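Local coordinates for protein aromatic amino acid aminotransferase I (Candida albicans WO-1, PDB 6HNU) that probably transfers the amino group of aromatic amino acids to 2-oxoglutarate, using pyridoxal 5'-phosphate as cofactor, at residues 135-140 with 330-335; 106-111 with 320-325; 293-298 with 309-314. All coordinates share one frame; numbering follows the deposited sequence.

The three contacts lie in the pyridoxal-phosphate-binding domain of this aminotransferase. The centres of contacts 1 and 2 are about 8 Å apart. Those of contacts 1 and 3 are about 11 Å apart, and those of contacts 2 and 3 about 13 Å apart. Strand 133-138 of contact 1 is the outermost strand beside 309-314, which pairs with 292-297 in contact 3. I136 and S138 probably hydrogen-bond to I311 and G309. Strand 309-314 runs into helix 315-327 of contact 2, and then the chain reaches 330-335. Contact 3 is nested within the loops closed by the other two, whose segments alternate. One sheet edge thus joins cofactor site, helix and subunit interface.

Contact 1 of 3, residues 135-140 with 330-335; sequences VIVSVG and QNPSGF. With PLP (pyridoxal-5'-phosphate), chain I.
P332 packs against V137 and V139 where the edge strand of the large mixed sheet ends and turns toward the cofactor. This is the strand-to-helix turn of the aminotransferase cofactor domain. Strand 133-138 stops at S138, and G140 is the N-cap of helix 141-152. The tight part is mostly apolar, the exception being the carbonyl O of S138. V137 CG1 stands anti to the carbonyl carbon (chi1 -63°), which puts CG2 between the backbone N and that carbon. V137 CG2 meets P332 CD at 3.6 Å. The two side chains cross obliquely. V139 CG1 touches the root of the ring instead, with P332 CA at 3.6 Å. P332 CG rests 3.6 Å from the backbone O of S138, the residue between the two valines. Thus CD and CG take V137, CG also takes S138 O, and CA takes V139.

The contact is looser toward N331, which is partly exposed. N331 OD1 comes only to 3.9 Å from V137 CG2, and N331 ND2 is bound by S107 O of the same chain. Beyond P332 the chain enters helix 334-377 and reaches the dimer interface. S333 is the N-cap of that helix, and its OG bonds to S336 N of its own chain and S336 OG of the second subunit.

Past V139, segment 135-140 leaves the proline and reaches the cofactor phosphate at G140. G140 has phi 112° and psi 168°, where a beta carbon would be jammed against the carbonyl O of V139. It would also run into O3P of the cofactor. S138 forms an ST turn here: its OG accepts from G140 N at 3.1 Å. This bond ties down the turn that brings G140 CA to 3.5 Å from O1P of pyridoxal phosphate.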
loop_
_atom_site.group_PDB
_atom_site.type_symbol
_atom_site.label_atom_id
_atom_site.label_comp_id
_atom_site.label_asym_id
_atom_site.label_seq_id
_atom_site.Cartn_x
_atom_site.Cartn_y
_atom_site.Cartn_z
ATOM N N VAL B 135 -10.843 14.841 2.621
ATOM C CA VAL B 135 -10.570 13.517 2.025
ATOM C C VAL B 135 -9.063 13.395 1.825
ATOM O O VAL B 135 -8.401 14.382 1.441
ATOM C CB VAL B 135 -11.350 13.358 0.719
ATOM C CG1 VAL B 135 -12.838 13.436 0.975
ATOM C CG2 VAL B 135 -10.957 14.398 -0.295
ATOM N N ILE B 136 -8.547 12.203 2.071
ATOM C CA ILE B 136 -7.164 11.790 1.725
ATOM C C ILE B 136 -7.271 10.493 0.923
ATOM O O ILE B 136 -8.284 9.783 1.013
ATOM C CB ILE B 136 -6.306 11.639 3.003
ATOM C CG1 ILE B 136 -6.861 10.597 3.977
ATOM C CG2 ILE B 136 -6.143 13.015 3.657
ATOM C CD1 ILE B 136 -5.927 10.203 5.121
ATOM N N VAL B 137 -6.264 10.214 0.137
ATOM C CA VAL B 137 -6.209 8.977 -0.663
ATOM C C VAL B 137 -5.854 7.798 0.246
ATOM O O VAL B 137 -5.208 7.961 1.325
ATOM C CB VAL B 137 -5.264 9.137 -1.857
ATOM C CG1 VAL B 137 -5.788 10.206 -2.777
ATOM C CG2 VAL B 137 -3.821 9.393 -1.426
ATOM N N SER B 138 -6.324 6.633 -0.173
ATOM C CA SER B 138 -5.917 5.308 0.342
ATOM C C SER B 138 -5.554 4.434 -0.847
ATOM O O SER B 138 -5.848 4.820 -2.002
ATOM C CB SER B 138 -7.027 4.690 1.130
ATOM O OG SER B 138 -8.018 4.185 0.251
ATOM N N VAL B 139 -4.972 3.268 -0.580
ATOM C CA VAL B 139 -4.768 2.253 -1.653
ATOM C C VAL B 139 -5.856 1.187 -1.549
ATOM O O VAL B 139 -5.635 0.018 -1.987
ATOM C CB VAL B 139 -3.326 1.705 -1.621
ATOM C CG1 VAL B 139 -2.343 2.832 -1.856
ATOM C CG2 VAL B 139 -2.982 1.008 -0.324
ATOM N N GLY B 140 -7.034 1.607 -1.121
ATOM C CA GLY B 140 -8.204 0.743 -0.944
ATOM C C GLY B 140 -8.602 0.580 0.498
ATOM O O GLY B 140 -7.834 0.965 1.399
ATOM N N GLN B 330 2.915 5.083 1.518
ATOM C CA GLN B 330 3.513 6.266 0.862
ATOM C C GLN B 330 2.445 6.976 0.009
ATOM O O GLN B 330 2.053 8.140 0.333
ATOM C CB GLN B 330 4.773 5.789 0.143
ATOM C CG GLN B 330 5.928 6.760 0.254
ATOM C CD GLN B 330 5.809 7.830 -0.794
ATOM O OE1 GLN B 330 5.294 7.586 -1.889
ATOM N NE2 GLN B 330 6.259 9.021 -0.458
ATOM N N ASN B 331 1.912 6.300 -1.014
ATOM C CA ASN B 331 0.931 6.896 -1.937
ATOM C C ASN B 331 0.397 5.799 -2.830
ATOM O O ASN B 331 1.076 4.813 -2.998
ATOM C CB ASN B 331 1.565 7.984 -2.807
ATOM C CG ASN B 331 1.204 9.366 -2.311
ATOM O OD1 ASN B 331 0.072 9.579 -1.854
ATOM N ND2 ASN B 331 2.137 10.308 -2.423
ATOM N N PRO B 332 -0.812 5.935 -3.407
ATOM C CA PRO B 332 -1.252 5.019 -4.447
ATOM C C PRO B 332 -0.341 5.104 -5.663
ATOM O O PRO B 332 0.338 6.149 -5.850
ATOM C CB PRO B 332 -2.637 5.564 -4.834
ATOM C CG PRO B 332 -3.059 6.383 -3.646
ATOM C CD PRO B 332 -1.781 7.010 -3.166
ATOM N N SER B 333 -0.388 4.066 -6.504
ATOM C CA SER B 333 0.184 4.064 -7.860
ATOM C C SER B 333 -0.180 5.367 -8.587
ATOM O O SER B 333 -1.411 5.722 -8.688
ATOM C CB SER B 333 -0.315 2.911 -8.674
ATOM O OG SER B 333 0.027 3.082 -10.050
ATOM N N GLY B 334 0.837 6.001 -9.160
ATOM C CA GLY B 334 0.669 7.227 -9.960
ATOM C C GLY B 334 -0.106 6.874 -11.218
ATOM O O GLY B 334 -0.852 7.706 -11.738
ATOM N N PHE B 335 0.099 5.657 -11.735
ATOM C CA PHE B 335 -0.667 5.184 -12.909
ATOM C C PHE B 335 -2.130 5.073 -12.505
ATOM O O PHE B 335 -2.975 5.554 -13.247
ATOM C CB PHE B 335 -0.131 3.872 -13.479
ATOM C CG PHE B 335 1.223 3.978 -14.140
ATOM C CD1 PHE B 335 1.380 4.711 -15.306
ATOM C CD2 PHE B 335 2.316 3.293 -13.638
ATOM C CE1 PHE B 335 2.630 4.803 -15.912
ATOM C CE2 PHE B 335 3.564 3.390 -14.236
ATOM C CZ PHE B 335 3.707 4.131 -15.392
HETATM N N1 PLP I . -14.115 -4.005 3.156
HETATM C C2 PLP I . -15.092 -4.909 3.049
HETATM C C2A PLP I . -16.104 -4.999 4.136
HETATM C C3 PLP I . -15.173 -5.762 1.950
HETATM O O3 PLP I . -16.159 -6.710 1.937
HETATM C C4 PLP I . -14.187 -5.673 0.946
HETATM C C4A PLP I . -14.234 -6.579 -0.200
HETATM C C5 PLP I . -13.191 -4.693 1.056
HETATM C C6 PLP I . -13.184 -3.910 2.182
HETATM C C5A PLP I . -12.065 -4.590 0.057
HETATM O O4P PLP I . -11.851 -3.209 -0.344
HETATM P P PLP I . -10.692 -2.740 -1.255
HETATM O O1P PLP I . -11.057 -1.286 -1.451
HETATM O O2P PLP I . -10.763 -3.601 -2.548
HETATM O O3P PLP I . -9.386 -2.958 -0.496
#

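Contact 2 of 3, residues 106-111 with 320-325; sequences GSTFGL and RYVRLH. Unlike the reference sequence in segment 106-111: L111 (reference Ser).
V322 of helix 315-327 lies over one face of the F109 ring, and this CH-pi contact makes up much of the interface. V322 CG2 sits 3.6 Å from the ring centroid, only 11° off the normal. V322 CG1 is set toward the rim, 3.6 Å from F109 CE1. F109 leaves its backbone pointing away from the helix; CG stands anti to the carbonyl carbon (chi1 -76°), and the ring beyond it lies against V322.

The second apolar contact is made by T108 CG2, 3.9 Å from V322 CG1. It also meets H325 CB, at a separation so short that its exact value is doubtful.

Polar links go through water and through outside partners. One water bridges T108 O, at 2.7 Å, and H325 ND1, at 2.6 Å, lying at the imidazole edge. H325 NE2 bonds to E143, and T108 OG1 to Q330 O. R323 skirts the F109 ring at long range; its salt bridges go to E319 and E326.

Within the loop, S107 OG accepts from F109 N at 3.2 Å. The result is an ST turn overlapping a type I beta turn, S107 to G110, that packs on a helix beside the edge strand of the cofactor domain.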
loop_
_atom_site.group_PDB
_atom_site.type_symbol
_atom_site.label_atom_id
_atom_site.label_comp_id
_atom_site.label_asym_id
_atom_site.label_seq_id
_atom_site.Cartn_x
_atom_site.Cartn_y
_atom_site.Cartn_z
ATOM N N GLY B 106 5.167 12.529 -4.277
ATOM C CA GLY B 106 4.432 13.764 -3.963
ATOM C C GLY B 106 3.760 13.713 -2.608
ATOM O O GLY B 106 4.050 12.782 -1.830
ATOM N N SER B 107 2.870 14.669 -2.339
ATOM C CA SER B 107 2.130 14.791 -1.055
ATOM C C SER B 107 1.384 13.477 -0.792
ATOM O O SER B 107 0.699 12.960 -1.732
ATOM C CB SER B 107 1.171 15.946 -1.065
ATOM O OG SER B 107 0.328 15.889 0.087
ATOM N N THR B 108 1.474 12.963 0.431
ATOM C CA THR B 108 0.797 11.693 0.817
ATOM C C THR B 108 -0.721 11.939 0.962
ATOM O O THR B 108 -1.462 10.968 1.014
ATOM C CB THR B 108 1.464 11.099 2.070
ATOM O OG1 THR B 108 2.681 10.454 1.672
ATOM C CG2 THR B 108 0.604 10.074 2.771
ATOM N N PHE B 109 -1.180 13.191 1.065
ATOM C CA PHE B 109 -2.632 13.510 1.137
ATOM C C PHE B 109 -3.307 13.058 -0.167
ATOM O O PHE B 109 -4.444 12.604 -0.122
ATOM C CB PHE B 109 -2.879 15.009 1.330
ATOM C CG PHE B 109 -2.622 15.508 2.725
ATOM C CD1 PHE B 109 -1.337 15.808 3.143
ATOM C CD2 PHE B 109 -3.674 15.763 3.583
ATOM C CE1 PHE B 109 -1.105 16.316 4.406
ATOM C CE2 PHE B 109 -3.436 16.278 4.846
ATOM C CZ PHE B 109 -2.151 16.514 5.267
ATOM N N GLY B 110 -2.600 13.201 -1.293
ATOM C CA GLY B 110 -3.040 12.767 -2.633
ATOM C C GLY B 110 -2.768 13.835 -3.675
ATOM O O GLY B 110 -2.396 14.976 -3.292
ATOM N N LEU B 111 -2.906 13.500 -4.960
ATOM C CA LEU B 111 -2.667 14.495 -6.034
ATOM C C LEU B 111 -3.857 15.446 -6.136
ATOM O O LEU B 111 -4.991 14.993 -6.060
ATOM C CB LEU B 111 -2.414 13.738 -7.332
ATOM C CG LEU B 111 -1.109 12.941 -7.354
ATOM C CD1 LEU B 111 -1.185 11.814 -8.376
ATOM C CD2 LEU B 111 0.088 13.856 -7.592
ATOM N N ARG B 320 -3.328 12.452 11.041
ATOM C CA ARG B 320 -2.652 11.289 11.653
ATOM C C ARG B 320 -2.594 10.102 10.668
ATOM O O ARG B 320 -1.572 9.393 10.657
ATOM C CB ARG B 320 -3.325 10.888 12.964
ATOM C CG ARG B 320 -3.194 11.933 14.058
ATOM C CD ARG B 320 -1.790 12.034 14.632
ATOM N NE ARG B 320 -0.942 13.018 13.954
ATOM C CZ ARG B 320 0.347 13.224 14.217
ATOM N NH1 ARG B 320 0.983 14.192 13.577
ATOM N NH2 ARG B 320 0.991 12.502 15.130
ATOM N N TYR B 321 -3.641 9.858 9.896
ATOM C CA TYR B 321 -3.552 8.876 8.791
ATOM C C TYR B 321 -2.421 9.266 7.822
ATOM O O TYR B 321 -1.728 8.370 7.353
ATOM C CB TYR B 321 -4.851 8.778 8.005
ATOM C CG TYR B 321 -5.949 7.952 8.614
ATOM C CD1 TYR B 321 -6.850 8.515 9.517
ATOM C CD2 TYR B 321 -6.199 6.671 8.170
ATOM C CE1 TYR B 321 -7.934 7.796 10.005
ATOM C CE2 TYR B 321 -7.265 5.926 8.670
ATOM C CZ TYR B 321 -8.145 6.493 9.577
ATOM O OH TYR B 321 -9.235 5.795 10.032
ATOM N N VAL B 322 -2.280 10.544 7.450
ATOM C CA VAL B 322 -1.243 10.972 6.471
ATOM C C VAL B 322 0.151 10.667 7.045
ATOM O O VAL B 322 0.965 10.043 6.356
ATOM C CB VAL B 322 -1.425 12.452 6.091
ATOM C CG1 VAL B 322 -0.259 12.909 5.230
ATOM C CG2 VAL B 322 -2.756 12.683 5.378
ATOM N N ARG B 323 0.400 10.974 8.315
ATOM C CA ARG B 323 1.688 10.642 8.982
ATOM C C ARG B 323 1.949 9.140 8.865
ATOM O O ARG B 323 3.067 8.739 8.529
ATOM C CB ARG B 323 1.633 11.071 10.446
ATOM C CG ARG B 323 1.448 12.573 10.608
ATOM C CD ARG B 323 2.672 13.366 10.148
ATOM N NE ARG B 323 2.713 13.744 8.735
ATOM C CZ ARG B 323 2.084 14.770 8.163
ATOM N NH1 ARG B 323 1.272 15.560 8.844
ATOM N NH2 ARG B 323 2.266 15.003 6.870
ATOM N N LEU B 324 0.950 8.312 9.130
ATOM C CA LEU B 324 1.125 6.848 9.035
ATOM C C LEU B 324 1.381 6.463 7.579
ATOM O O LEU B 324 2.363 5.710 7.328
ATOM C CB LEU B 324 -0.103 6.130 9.579
ATOM C CG LEU B 324 -0.123 4.617 9.388
ATOM C CD1 LEU B 324 1.081 3.939 10.016
ATOM C CD2 LEU B 324 -1.405 4.052 9.989
ATOM N N HIS B 325 0.589 6.985 6.650
ATOM C CA HIS B 325 0.755 6.675 5.205
ATOM C C HIS B 325 2.186 6.981 4.723
ATOM O O HIS B 325 2.709 6.191 3.945
ATOM C CB HIS B 325 -0.279 7.411 4.376
ATOM C CG HIS B 325 -1.623 6.772 4.372
ATOM N ND1 HIS B 325 -2.690 7.407 3.809
ATOM C CD2 HIS B 325 -2.067 5.560 4.761
ATOM C CE1 HIS B 325 -3.745 6.616 3.867
ATOM N NE2 HIS B 325 -3.413 5.503 4.443
HETATM O O HOH W 1 -3.291 9.556 2.388
#

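Contact 3 of 3, residues 293-298 with 309-314; sequences VRLDSF and GWIVGQ. With PLP (pyridoxal-5'-phosphate), chain I.
Strands 293-297 and 309-314 pair as the antiparallel hairpin of the large sheet in the aminotransferase cofactor domain. D296 and W310 form a hydrogen-bonded pair, as do R294 and V312. R294 N donates to V312 O at 2.9 Å, and W310 N to D296 O at 2.8 Å. V312 N donates back to R294 O, and D296 N to W310 O.

The face with R294, D296, W310 and V312 carries most of the side-chain packing. D296 CB makes a CH-pi contact over one face of the indole, 3.4 Å from the centroid of its five-membered ring and offset toward the rim near CE2. The carboxylate and indole planes are 35° apart. D296 OD2 is near W310 NE1, but the angle is poor for a hydrogen bond; NE1 has a weak bond to T122. D296 OD1 takes R294 NE on its syn side at 2.9 Å, well out of the carboxylate plane, in a salt bridge. The extended R294 chain also reaches E245 through NH1. At the strand end, W310 turns its edge to the face of F298, the planes at 55°, with CZ3 3.5 Å from F298 CZ. W310 CG stands between its backbone N and carbonyl carbon (chi1 64°), and the indole beyond spans D296 CB and F298.

I311, on the face with L295 and S297, has CG2 in tight contact with V293 CG1, at 3.5 Å. S297 CA and G309 CA lie 4.0 Å apart in a non-hydrogen-bonded pair; a beta carbon on G309 would clash with D296 O. S297 OG also donates to O1P of pyridoxal phosphate at 2.5 Å.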
loop_
_atom_site.group_PDB
_atom_site.type_symbol
_atom_site.label_atom_id
_atom_site.label_comp_id
_atom_site.label_asym_id
_atom_site.label_seq_id
_atom_site.Cartn_x
_atom_site.Cartn_y
_atom_site.Cartn_z
ATOM N N VAL B 293 -15.559 8.178 10.407
ATOM C CA VAL B 293 -14.550 8.000 9.338
ATOM C C VAL B 293 -15.149 7.042 8.326
ATOM O O VAL B 293 -15.568 5.941 8.722
ATOM C CB VAL B 293 -13.187 7.567 9.881
ATOM C CG1 VAL B 293 -12.137 7.512 8.786
ATOM C CG2 VAL B 293 -12.718 8.498 10.982
ATOM N N ARG B 294 -15.190 7.473 7.081
ATOM C CA ARG B 294 -15.702 6.652 5.954
ATOM C C ARG B 294 -14.532 6.122 5.119
ATOM O O ARG B 294 -13.619 6.896 4.746
ATOM C CB ARG B 294 -16.686 7.462 5.109
ATOM C CG ARG B 294 -17.207 6.732 3.879
ATOM C CD ARG B 294 -18.106 7.623 3.047
ATOM N NE ARG B 294 -18.833 6.898 2.028
ATOM C CZ ARG B 294 -20.031 6.341 2.172
ATOM N NH1 ARG B 294 -20.627 6.353 3.333
ATOM N NH2 ARG B 294 -20.588 5.694 1.167
ATOM N N LEU B 295 -14.554 4.826 4.822
ATOM C CA LEU B 295 -13.579 4.160 3.920
ATOM C C LEU B 295 -14.279 3.966 2.580
ATOM O O LEU B 295 -15.214 3.141 2.462
ATOM C CB LEU B 295 -13.075 2.847 4.527
ATOM C CG LEU B 295 -12.802 2.879 6.030
ATOM C CD1 LEU B 295 -12.310 1.525 6.498
ATOM C CD2 LEU B 295 -11.816 3.970 6.415
ATOM N N ASP B 296 -13.886 4.753 1.588
ATOM C CA ASP B 296 -14.456 4.669 0.219
ATOM C C ASP B 296 -13.488 4.024 -0.753
ATOM O O ASP B 296 -12.263 4.249 -0.649
ATOM C CB ASP B 296 -14.785 6.073 -0.319
ATOM C CG ASP B 296 -16.141 6.593 0.098
ATOM O OD1 ASP B 296 -17.120 5.860 -0.115
ATOM O OD2 ASP B 296 -16.224 7.776 0.542
ATOM N N SER B 297 -13.998 3.235 -1.705
ATOM C CA SER B 297 -13.136 2.494 -2.638
ATOM C C SER B 297 -13.731 2.514 -4.048
ATOM O O SER B 297 -14.958 2.451 -4.177
ATOM C CB SER B 297 -13.001 1.074 -2.196
ATOM O OG SER B 297 -12.097 0.393 -3.034
ATOM N N PHE B 298 -12.876 2.466 -5.048
ATOM C CA PHE B 298 -13.278 2.226 -6.462
ATOM C C PHE B 298 -13.390 0.734 -6.786
ATOM O O PHE B 298 -13.791 0.384 -7.908
ATOM C CB PHE B 298 -12.268 2.861 -7.398
ATOM C CG PHE B 298 -12.388 4.352 -7.452
ATOM C CD1 PHE B 298 -13.604 4.958 -7.728
ATOM C CD2 PHE B 298 -11.271 5.144 -7.257
ATOM C CE1 PHE B 298 -13.686 6.333 -7.873
ATOM C CE2 PHE B 298 -11.367 6.523 -7.351
ATOM C CZ PHE B 298 -12.583 7.114 -7.603
ATOM N N GLY B 309 -8.540 4.267 -3.198
ATOM C CA GLY B 309 -9.752 4.676 -2.528
ATOM C C GLY B 309 -9.464 5.975 -1.821
ATOM O O GLY B 309 -8.429 6.672 -2.145
ATOM N N TRP B 310 -10.337 6.311 -0.913
ATOM C CA TRP B 310 -10.121 7.526 -0.111
ATOM C C TRP B 310 -10.760 7.363 1.266
ATOM O O TRP B 310 -11.505 6.377 1.540
ATOM C CB TRP B 310 -10.567 8.785 -0.880
ATOM C CG TRP B 310 -12.023 8.842 -1.186
ATOM C CD1 TRP B 310 -12.969 9.521 -0.490
ATOM C CD2 TRP B 310 -12.706 8.172 -2.258
ATOM N NE1 TRP B 310 -14.188 9.337 -1.074
ATOM C CE2 TRP B 310 -14.069 8.502 -2.144
ATOM C CE3 TRP B 310 -12.305 7.316 -3.282
ATOM C CZ2 TRP B 310 -15.031 8.021 -3.024
ATOM C CZ3 TRP B 310 -13.254 6.827 -4.152
ATOM C CH2 TRP B 310 -14.595 7.180 -4.020
ATOM N N ILE B 311 -10.447 8.304 2.135
ATOM C CA ILE B 311 -10.913 8.281 3.541
ATOM C C ILE B 311 -11.514 9.652 3.786
ATOM O O ILE B 311 -10.837 10.641 3.449
ATOM C CB ILE B 311 -9.758 7.937 4.490
ATOM C CG1 ILE B 311 -9.129 6.576 4.156
ATOM C CG2 ILE B 311 -10.179 7.994 5.946
ATOM C CD1 ILE B 311 -7.749 6.342 4.774
ATOM N N VAL B 312 -12.738 9.696 4.315
ATOM C CA VAL B 312 -13.471 10.931 4.661
ATOM C C VAL B 312 -13.538 11.042 6.177
ATOM O O VAL B 312 -13.955 10.086 6.852
ATOM C CB VAL B 312 -14.864 11.009 4.044
ATOM C CG1 VAL B 312 -15.403 12.421 4.147
ATOM C CG2 VAL B 312 -14.870 10.501 2.601
ATOM N N GLY B 313 -13.217 12.225 6.684
ATOM C CA GLY B 313 -13.279 12.492 8.119
ATOM C C GLY B 313 -12.735 13.864 8.466
ATOM O O GLY B 313 -12.459 14.693 7.576
ATOM N N GLN B 314 -12.658 14.138 9.766
ATOM C CA GLN B 314 -12.292 15.506 10.183
ATOM C C GLN B 314 -10.789 15.684 9.946
ATOM O O GLN B 314 -10.035 14.701 10.012
ATOM C CB GLN B 314 -12.785 15.840 11.582
ATOM C CG GLN B 314 -12.206 15.032 12.702
ATOM C CD GLN B 314 -12.523 15.745 14.000
ATOM O OE1 GLN B 314 -11.962 16.806 14.282
ATOM N NE2 GLN B 314 -13.486 15.232 14.758
HETATM N N1 PLP I . -14.115 -4.005 3.156
HETATM C C2 PLP I . -15.092 -4.909 3.049
HETATM C C2A PLP I . -16.104 -4.999 4.136
HETATM C C3 PLP I . -15.173 -5.762 1.950
HETATM O O3 PLP I . -16.159 -6.710 1.937
HETATM C C4 PLP I . -14.187 -5.673 0.946
HETATM C C4A PLP I . -14.234 -6.579 -0.200
HETATM C C5 PLP I . -13.191 -4.693 1.056
HETATM C C6 PLP I . -13.184 -3.910 2.182
HETATM C C5A PLP I . -12.065 -4.590 0.057
HETATM O O4P PLP I . -11.851 -3.209 -0.344
HETATM P P PLP I . -10.692 -2.740 -1.255
HETATM O O1P PLP I . -11.057 -1.286 -1.451
HETATM O O2P PLP I . -10.763 -3.601 -2.548
HETATM O O3P PLP I . -9.386 -2.958 -0.496
#